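Local coordinates for primase X domain-containing protein (Sulfolobus solfataricus, PDB 4WYH) that serves as a noncatalytic subunit of the archaeal eukaryotic-type primase and is essential for efficient primer synthesis, at residues 51-56 / 104-109; 47-52 / 115-120; 58-63 / 96-101. All blocks are in the same frame, centred on the assembly; numbering follows the deposited sequence.

Interaction 1 (51-56 / 104-109); sequences ILYVAS and LPWSLK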
# COMPACT_ATOMS: atom_id res chain seq x y z
N ILE A 51 -2.25 1.65 1.63
CA ILE A 51 -2.35 2.23 0.27
C ILE A 51 -1.95 3.70 0.17
O ILE A 51 -1.15 4.07 -0.69
CB ILE A 51 -3.79 2.05 -0.34
CG1 ILE A 51 -4.11 0.56 -0.57
CG2 ILE A 51 -3.99 2.90 -1.62
CD1 ILE A 51 -5.60 0.33 -0.90
N LEU A 52 -2.45 4.53 1.05
CA LEU A 52 -2.14 5.95 0.99
C LEU A 52 -0.66 6.24 1.28
O LEU A 52 -0.04 7.03 0.59
CB LEU A 52 -3.00 6.73 1.97
CG LEU A 52 -2.83 8.23 2.08
CD1 LEU A 52 -3.00 8.86 0.70
CD2 LEU A 52 -3.79 8.80 3.10
N TYR A 53 -0.09 5.58 2.30
CA TYR A 53 1.22 5.99 2.84
C TYR A 53 2.36 5.22 2.29
O TYR A 53 3.52 5.70 2.34
CB TYR A 53 1.22 6.04 4.43
CG TYR A 53 0.25 7.06 5.01
CD1 TYR A 53 0.49 8.39 4.90
CD2 TYR A 53 -0.93 6.66 5.66
CE1 TYR A 53 -0.42 9.31 5.39
CE2 TYR A 53 -1.86 7.57 6.12
CZ TYR A 53 -1.61 8.90 5.97
OH TYR A 53 -2.46 9.84 6.46
N VAL A 54 2.09 4.02 1.75
CA VAL A 54 3.13 3.14 1.36
C VAL A 54 2.97 2.63 -0.09
O VAL A 54 3.79 2.96 -0.94
CB VAL A 54 3.26 1.96 2.36
CG1 VAL A 54 4.39 1.06 1.96
CG2 VAL A 54 3.37 2.48 3.79
N ALA A 55 1.95 1.84 -0.36
CA ALA A 55 1.93 1.09 -1.59
C ALA A 55 1.79 1.97 -2.82
O ALA A 55 2.50 1.79 -3.80
CB ALA A 55 0.83 0.06 -1.55
N SER A 56 0.89 2.94 -2.78
CA SER A 56 0.70 3.81 -3.95
C SER A 56 2.03 4.54 -4.30
O SER A 56 2.40 4.57 -5.45
CB SER A 56 -0.41 4.87 -3.72
OG SER A 56 -0.08 5.74 -2.66
N LEU A 104 7.34 9.67 -1.03
CA LEU A 104 8.01 8.41 -0.79
C LEU A 104 7.31 7.50 0.22
O LEU A 104 6.79 7.96 1.22
CB LEU A 104 9.39 8.67 -0.23
CG LEU A 104 10.31 9.48 -1.12
CD1 LEU A 104 11.46 10.04 -0.27
CD2 LEU A 104 10.84 8.60 -2.22
N PRO A 105 7.32 6.18 -0.04
CA PRO A 105 6.61 5.28 0.88
C PRO A 105 7.17 5.43 2.30
O PRO A 105 8.37 5.63 2.45
CB PRO A 105 6.89 3.91 0.30
CG PRO A 105 8.16 4.07 -0.42
CD PRO A 105 8.08 5.43 -1.04
N TRP A 106 6.33 5.42 3.33
CA TRP A 106 6.85 5.35 4.71
C TRP A 106 7.76 4.10 4.93
O TRP A 106 7.49 2.99 4.46
CB TRP A 106 5.67 5.24 5.65
CG TRP A 106 4.91 6.46 5.93
CD1 TRP A 106 4.92 7.67 5.24
CD2 TRP A 106 3.99 6.61 6.99
NE1 TRP A 106 4.10 8.53 5.84
CE2 TRP A 106 3.48 7.92 6.91
CE3 TRP A 106 3.51 5.76 7.99
CZ2 TRP A 106 2.50 8.41 7.79
CZ3 TRP A 106 2.59 6.25 8.87
CH2 TRP A 106 2.09 7.56 8.76
N SER A 107 8.89 4.30 5.59
CA SER A 107 9.76 3.22 5.95
C SER A 107 9.10 2.32 6.99
O SER A 107 8.20 2.69 7.61
CB SER A 107 11.09 3.78 6.49
OG SER A 107 10.89 4.45 7.71
N LEU A 108 9.63 1.13 7.15
CA LEU A 108 9.22 0.29 8.25
C LEU A 108 9.45 0.97 9.55
O LEU A 108 8.66 0.85 10.45
CB LEU A 108 9.96 -1.04 8.21
CG LEU A 108 9.43 -1.91 7.09
CD1 LEU A 108 10.50 -2.81 6.56
CD2 LEU A 108 8.26 -2.70 7.59
N LYS A 109 10.58 1.66 9.67
CA LYS A 109 10.87 2.44 10.90
C LYS A 109 9.78 3.48 11.24
O LYS A 109 9.33 3.58 12.37
CB LYS A 109 12.26 3.12 10.77
CG LYS A 109 12.88 3.52 12.10
CD LYS A 109 13.01 2.34 13.08
CE LYS A 109 13.33 2.76 14.52
NZ LYS A 109 14.44 3.73 14.59
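The Y53 ring is sandwiched between W106 on one face and its own helix neighbour L52 on the other. L52 CG lies 4.0 Å above the plane of the Y53 ring, over its centre. On the opposite face W106 CH2 is offset toward the rim. The pair forms an offset stack in an all-helical domain, joining helix 47-63 to the segment that leads into helix 108-114. The centroids of the Y53 ring and the six-membered ring of W106 are 4.5 Å apart, with the planes at 29°. The closest side-chain atoms of the two are Y53 CD1 and W106 CZ2, at 3.5 Å. The indole is also covered nearer the backbone. Y53 CB makes a CH-pi contact, 3.8 Å from the centroid of the W106 five-membered ring and over its face. Y53 CG and W106 CG are each anti to their own carbonyl carbon (Y53 chi1 -62°), and the two side chains run side by side, pointing the same way, with their rings stacked.

The backbones are tied as well. W106 N donates to Y53 O at 3.0 Å, nearly straight at 164°. P105 CA adds a CH...O contact to the same oxygen. The V54 side chain crosses those of P105 and W106 at about a right angle. V54 CG1 touches P105 CB, and V54 CG2 lies 4.0 Å from W106 CB. R110 makes a cation-pi contact with W106. S107 is the N-cap of helix 108-114, and its OG bonds to R110 N. Helix 47-63 makes a wider pi-type turn at 51-55. There I51 O accepts from S56 N at 3.1 Å and from S56 OG at 2.8 Å, the hydroxyl lying in the carbonyl plane.

Interaction 2 (47-52 / 115-120); sequences RKRFIL and DKEMYN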
# COMPACT_ATOMS: atom_id res chain seq x y z
N ARG A 47 -5.49 -1.48 5.65
CA ARG A 47 -5.43 -1.49 4.17
C ARG A 47 -5.42 -0.15 3.52
O ARG A 47 -4.57 0.09 2.68
CB ARG A 47 -6.56 -2.31 3.54
CG ARG A 47 -6.35 -3.78 3.63
CD ARG A 47 -7.62 -4.54 3.23
NE ARG A 47 -8.73 -4.26 4.14
CZ ARG A 47 -9.98 -4.55 3.87
NH1 ARG A 47 -10.34 -5.12 2.69
NH2 ARG A 47 -10.89 -4.29 4.77
N LYS A 48 -6.33 0.75 3.93
CA LYS A 48 -6.42 2.03 3.28
C LYS A 48 -5.20 2.90 3.60
O LYS A 48 -4.59 3.46 2.74
CB LYS A 48 -7.75 2.70 3.59
CG LYS A 48 -8.87 2.12 2.75
CD LYS A 48 -10.19 2.78 3.11
CE LYS A 48 -11.31 2.02 2.43
NZ LYS A 48 -12.62 2.62 2.79
N ARG A 49 -4.79 2.92 4.85
CA ARG A 49 -3.57 3.65 5.21
C ARG A 49 -2.31 3.09 4.51
O ARG A 49 -1.48 3.86 4.05
CB ARG A 49 -3.38 3.60 6.74
CG ARG A 49 -4.50 4.31 7.44
CD ARG A 49 -4.13 4.64 8.89
NE ARG A 49 -3.56 3.51 9.63
CZ ARG A 49 -4.27 2.68 10.36
NH1 ARG A 49 -5.56 2.78 10.36
NH2 ARG A 49 -3.68 1.69 11.04
N PHE A 50 -2.19 1.76 4.38
CA PHE A 50 -1.06 1.13 3.69
C PHE A 50 -1.08 1.60 2.25
O PHE A 50 -0.08 1.96 1.73
CB PHE A 50 -1.17 -0.39 3.73
CG PHE A 50 -0.01 -1.10 3.05
CD1 PHE A 50 1.23 -1.06 3.61
CD2 PHE A 50 -0.17 -1.70 1.83
CE1 PHE A 50 2.29 -1.68 3.02
CE2 PHE A 50 0.92 -2.33 1.21
CZ PHE A 50 2.14 -2.30 1.82
N ILE A 51 -2.25 1.65 1.63
CA ILE A 51 -2.35 2.23 0.27
C ILE A 51 -1.95 3.70 0.17
O ILE A 51 -1.15 4.07 -0.69
CB ILE A 51 -3.79 2.05 -0.34
CG1 ILE A 51 -4.11 0.56 -0.57
CG2 ILE A 51 -3.99 2.90 -1.62
CD1 ILE A 51 -5.60 0.33 -0.90
N LEU A 52 -2.45 4.53 1.05
CA LEU A 52 -2.14 5.95 0.99
C LEU A 52 -0.66 6.24 1.28
O LEU A 52 -0.04 7.03 0.59
CB LEU A 52 -3.00 6.73 1.97
CG LEU A 52 -2.83 8.23 2.08
CD1 LEU A 52 -3.00 8.86 0.70
CD2 LEU A 52 -3.79 8.80 3.10
N ASP A 115 2.49 4.10 13.43
CA ASP A 115 1.33 3.28 13.14
C ASP A 115 1.61 1.83 13.47
O ASP A 115 1.79 1.01 12.60
CB ASP A 115 0.93 3.50 11.69
CG ASP A 115 -0.45 2.94 11.33
OD1 ASP A 115 -1.11 2.18 12.06
OD2 ASP A 115 -0.84 3.28 10.19
N LYS A 116 1.64 1.54 14.76
CA LYS A 116 1.85 0.17 15.20
C LYS A 116 0.77 -0.77 14.75
O LYS A 116 1.05 -1.91 14.56
CB LYS A 116 2.07 0.11 16.70
CG LYS A 116 3.33 0.81 17.18
CD LYS A 116 3.38 0.91 18.69
CE LYS A 116 4.79 1.29 19.14
NZ LYS A 116 5.34 2.46 18.44
N GLU A 117 -0.45 -0.31 14.58
CA GLU A 117 -1.50 -1.22 14.06
C GLU A 117 -1.12 -1.76 12.69
O GLU A 117 -1.14 -2.95 12.42
CB GLU A 117 -2.88 -0.52 14.05
CG GLU A 117 -3.97 -1.39 13.42
CD GLU A 117 -5.30 -0.67 13.32
OE1 GLU A 117 -5.51 0.04 12.34
OE2 GLU A 117 -6.16 -0.88 14.19
N MET A 118 -0.72 -0.86 11.80
CA MET A 118 -0.32 -1.24 10.47
C MET A 118 0.97 -2.06 10.55
O MET A 118 1.20 -3.02 9.82
CB MET A 118 -0.11 0.01 9.61
CG MET A 118 0.50 -0.27 8.23
SD MET A 118 0.53 1.18 7.15
CE MET A 118 2.16 1.11 6.58
N TYR A 119 1.87 -1.64 11.42
CA TYR A 119 3.18 -2.31 11.52
C TYR A 119 2.92 -3.78 11.86
O TYR A 119 3.48 -4.65 11.26
CB TYR A 119 4.03 -1.70 12.59
CG TYR A 119 5.42 -2.16 12.62
CD1 TYR A 119 6.33 -1.74 11.69
CD2 TYR A 119 5.85 -3.04 13.64
CE1 TYR A 119 7.65 -2.20 11.72
CE2 TYR A 119 7.17 -3.45 13.71
CZ TYR A 119 8.06 -3.01 12.74
OH TYR A 119 9.38 -3.42 12.78
N ASN A 120 2.12 -4.03 12.88
CA ASN A 120 1.83 -5.43 13.22
C ASN A 120 1.19 -6.20 12.05
O ASN A 120 1.55 -7.29 11.82
CB ASN A 120 0.97 -5.51 14.46
CG ASN A 120 1.76 -5.26 15.72
OD1 ASN A 120 3.00 -5.23 15.68
ND2 ASN A 120 1.10 -5.07 16.83
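R49 reaches across to D115 and E117 at the polar edge of this contact, while F50 and M118 pack in its buried part. On the buried side, M118 CE meets the F50 ring at its edge, in the ring plane, 3.8 Å from F50 CD1. The two side chains cross at about a right angle. M118 SD rests against the helix backbone, 3.8 Å from F50 CA. Around them F50 meets the F77 ring and L43, and M118 touches I111 and S46.

The contact packs the start of helix 47-63 against the start of helix 116-128 in this all-helical domain. Segments 47-52 and 116-120 cross almost perpendicularly, at 92°, their axes 10.2 Å apart at closest. D115 is the N-cap of helix 116-128, and its OD1 accepts from M118 N at 3.1 Å, from above the carboxylate plane.

The more exposed side is held by charge, where R49, D115 and E117 form a salt-bridge network. The R49 chain is bent at chi3 (-48°), which sets NE to face D115. The guanidinium then grips D115 side-on with two nitrogens. R49 NE donates to D115 OD2 at 2.8 Å, in the guanidinium plane. R49 NH2 donates to D115 OD1 at 2.8 Å, on the syn lone pair. D115 OD1 therefore serves both the cap and the salt bridge, which ties the arginine to the helix start. R49 NH2 also donates to E117 OE1 at 2.8 Å, on the anti side of that carboxylate, and nearly straight at 168°. R49 NH1 adds only a weak bond to the same oxygen. E117 is exposed. Its side chain comes about 4 Å from that of D45, a residue seen to bind manganese in this protein, though no metal is bound to this chain here.

Interaction 3 (58-63 / 96-101); sequences YLVNVK and NGVKKK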
# COMPACT_ATOMS: atom_id res chain seq x y z
N TYR A 58 5.16 3.67 -3.45
CA TYR A 58 6.12 2.72 -3.98
C TYR A 58 5.90 2.43 -5.46
O TYR A 58 6.81 2.51 -6.30
CB TYR A 58 6.02 1.45 -3.18
CG TYR A 58 6.75 0.27 -3.77
CD1 TYR A 58 8.11 0.26 -3.86
CD2 TYR A 58 6.03 -0.85 -4.31
CE1 TYR A 58 8.79 -0.83 -4.44
CE2 TYR A 58 6.69 -1.93 -4.90
CZ TYR A 58 8.05 -1.93 -4.92
OH TYR A 58 8.77 -2.94 -5.42
N LEU A 59 4.68 2.05 -5.80
CA LEU A 59 4.35 1.69 -7.15
C LEU A 59 4.64 2.83 -8.13
O LEU A 59 5.29 2.65 -9.15
CB LEU A 59 2.86 1.28 -7.21
CG LEU A 59 2.49 -0.04 -6.53
CD1 LEU A 59 0.98 -0.23 -6.59
CD2 LEU A 59 3.25 -1.13 -7.24
N VAL A 60 4.20 4.01 -7.81
CA VAL A 60 4.30 5.14 -8.70
C VAL A 60 5.71 5.76 -8.74
O VAL A 60 6.27 6.05 -9.84
CB VAL A 60 3.23 6.18 -8.30
CG1 VAL A 60 3.41 7.48 -9.05
CG2 VAL A 60 1.83 5.57 -8.52
N ASN A 61 6.30 5.96 -7.58
CA ASN A 61 7.49 6.81 -7.49
C ASN A 61 8.78 6.06 -7.39
O ASN A 61 9.84 6.60 -7.75
CB ASN A 61 7.33 7.80 -6.34
CG ASN A 61 6.27 8.84 -6.64
OD1 ASN A 61 5.97 9.16 -7.81
ND2 ASN A 61 5.63 9.31 -5.58
N VAL A 62 8.69 4.81 -6.96
CA VAL A 62 9.88 3.94 -6.86
C VAL A 62 9.92 2.92 -8.01
O VAL A 62 10.89 2.83 -8.71
CB VAL A 62 9.95 3.21 -5.53
CG1 VAL A 62 11.28 2.46 -5.43
CG2 VAL A 62 9.83 4.18 -4.35
N LYS A 63 8.86 2.13 -8.17
CA LYS A 63 8.77 1.20 -9.29
C LYS A 63 8.48 1.85 -10.62
O LYS A 63 8.85 1.34 -11.66
CB LYS A 63 7.74 0.15 -8.94
CG LYS A 63 8.30 -1.15 -8.51
CD LYS A 63 9.64 -1.06 -7.75
CE LYS A 63 10.83 -1.48 -8.63
NZ LYS A 63 12.01 -1.75 -7.81
N ASN A 96 -2.78 9.77 -8.44
CA ASN A 96 -2.43 11.06 -9.03
C ASN A 96 -1.72 11.95 -8.04
O ASN A 96 -0.72 12.56 -8.40
CB ASN A 96 -3.69 11.78 -9.49
CG ASN A 96 -3.37 13.06 -10.24
OD1 ASN A 96 -2.94 13.00 -11.39
ND2 ASN A 96 -3.58 14.21 -9.62
N GLY A 97 -2.24 12.05 -6.79
CA GLY A 97 -1.63 12.93 -5.76
C GLY A 97 -0.19 12.57 -5.40
O GLY A 97 0.67 13.44 -5.25
N VAL A 98 0.07 11.27 -5.20
CA VAL A 98 1.42 10.82 -4.83
C VAL A 98 2.36 10.99 -5.98
O VAL A 98 3.56 11.29 -5.76
CB VAL A 98 1.51 9.37 -4.32
CG1 VAL A 98 0.65 9.18 -3.12
CG2 VAL A 98 1.32 8.27 -5.38
N LYS A 99 1.88 10.79 -7.20
CA LYS A 99 2.69 11.04 -8.39
C LYS A 99 3.06 12.49 -8.53
O LYS A 99 4.21 12.81 -8.87
CB LYS A 99 1.97 10.58 -9.67
CG LYS A 99 2.83 10.70 -10.96
CD LYS A 99 2.10 10.15 -12.18
CE LYS A 99 2.98 10.09 -13.42
NZ LYS A 99 3.99 8.98 -13.38
N LYS A 100 2.10 13.37 -8.34
CA LYS A 100 2.36 14.80 -8.46
C LYS A 100 3.38 15.31 -7.43
O LYS A 100 4.27 16.11 -7.79
CB LYS A 100 1.06 15.60 -8.34
CG LYS A 100 0.27 15.61 -9.60
CD LYS A 100 -0.59 16.84 -9.77
CE LYS A 100 -1.62 16.61 -10.87
NZ LYS A 100 -1.89 17.93 -11.48
N LYS A 101 3.24 14.89 -6.15
CA LYS A 101 4.11 15.37 -5.10
C LYS A 101 5.41 14.59 -4.95
O LYS A 101 6.32 15.00 -4.20
CB LYS A 101 3.32 15.48 -3.77
CG LYS A 101 2.15 16.49 -3.81
CD LYS A 101 1.25 16.44 -2.57
CE LYS A 101 0.15 15.39 -2.66
NZ LYS A 101 -0.60 15.53 -3.90
O HOH W 1 6.31 11.35 -9.56
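N61 carries the polar part of this contact and V60 the apolar part, both against V98 and K99. N61 CG is anti to its own carbonyl carbon (chi1 -69°), and the amide ends up beside the backbone of the other helix. N61 ND2 donates to V98 O at 2.9 Å, almost straight at 173°. V98 O lies in the amide plane of N61, but ND2 stands well above the carbonyl plane of V98. N61 ND2 also bonds to L103 O, just past the helix, so this nitrogen has two backbone acceptors. N61 OD1 accepts from a water at 2.8 Å. That water also donates to K99 O at 2.6 Å and bridges side chain and backbone.

In this all-helical domain helices 47-63 and 88-101 run side by side in nearly the same direction, linked in sequence through helix 67-78. Their short segments are 25° apart and approach to 9.1 Å between axes. Helix 67-78 packs beside both, touching L59 and K99. Near its end, helix 47-63 makes a wider pi-type turn, with K63 N bonded to Y58 O.

V60 points toward the other helix. V60 CG1 is anti to the backbone N and presses on K99 CB at 3.5 Å, tighter than usual for two carbons. The V60 side chain crosses that of K99 at about a right angle. V98 places CG2 between its backbone N and carbonyl carbon, the crowded position, and this methyl meets V60 CB at 4.1 Å. V98 also packs on S56 and R57. Further along, the K101 chain folds back and its NZ donates to G97 O at 2.8 Å.

Overall arrangement
All three interactions use helix 47-63, at its start (interaction 2), middle (interaction 1) and end (interaction 3). Interactions 1 and 2 share I51 and L52, and their centres are about 9 Å apart. V54 of interaction 1 packs on M118 of interaction 2. Interactions 1 and 3 have centres about 10 Å apart and meet where S56 OG lies 3.5 Å from V98 CG1. Interactions 2 and 3 lie on opposite sides of the chain's centre, about 18 Å apart between centres, and do not touch. Interaction 2 is the one beside D45, the manganese-binding residue; the other two lie away from it.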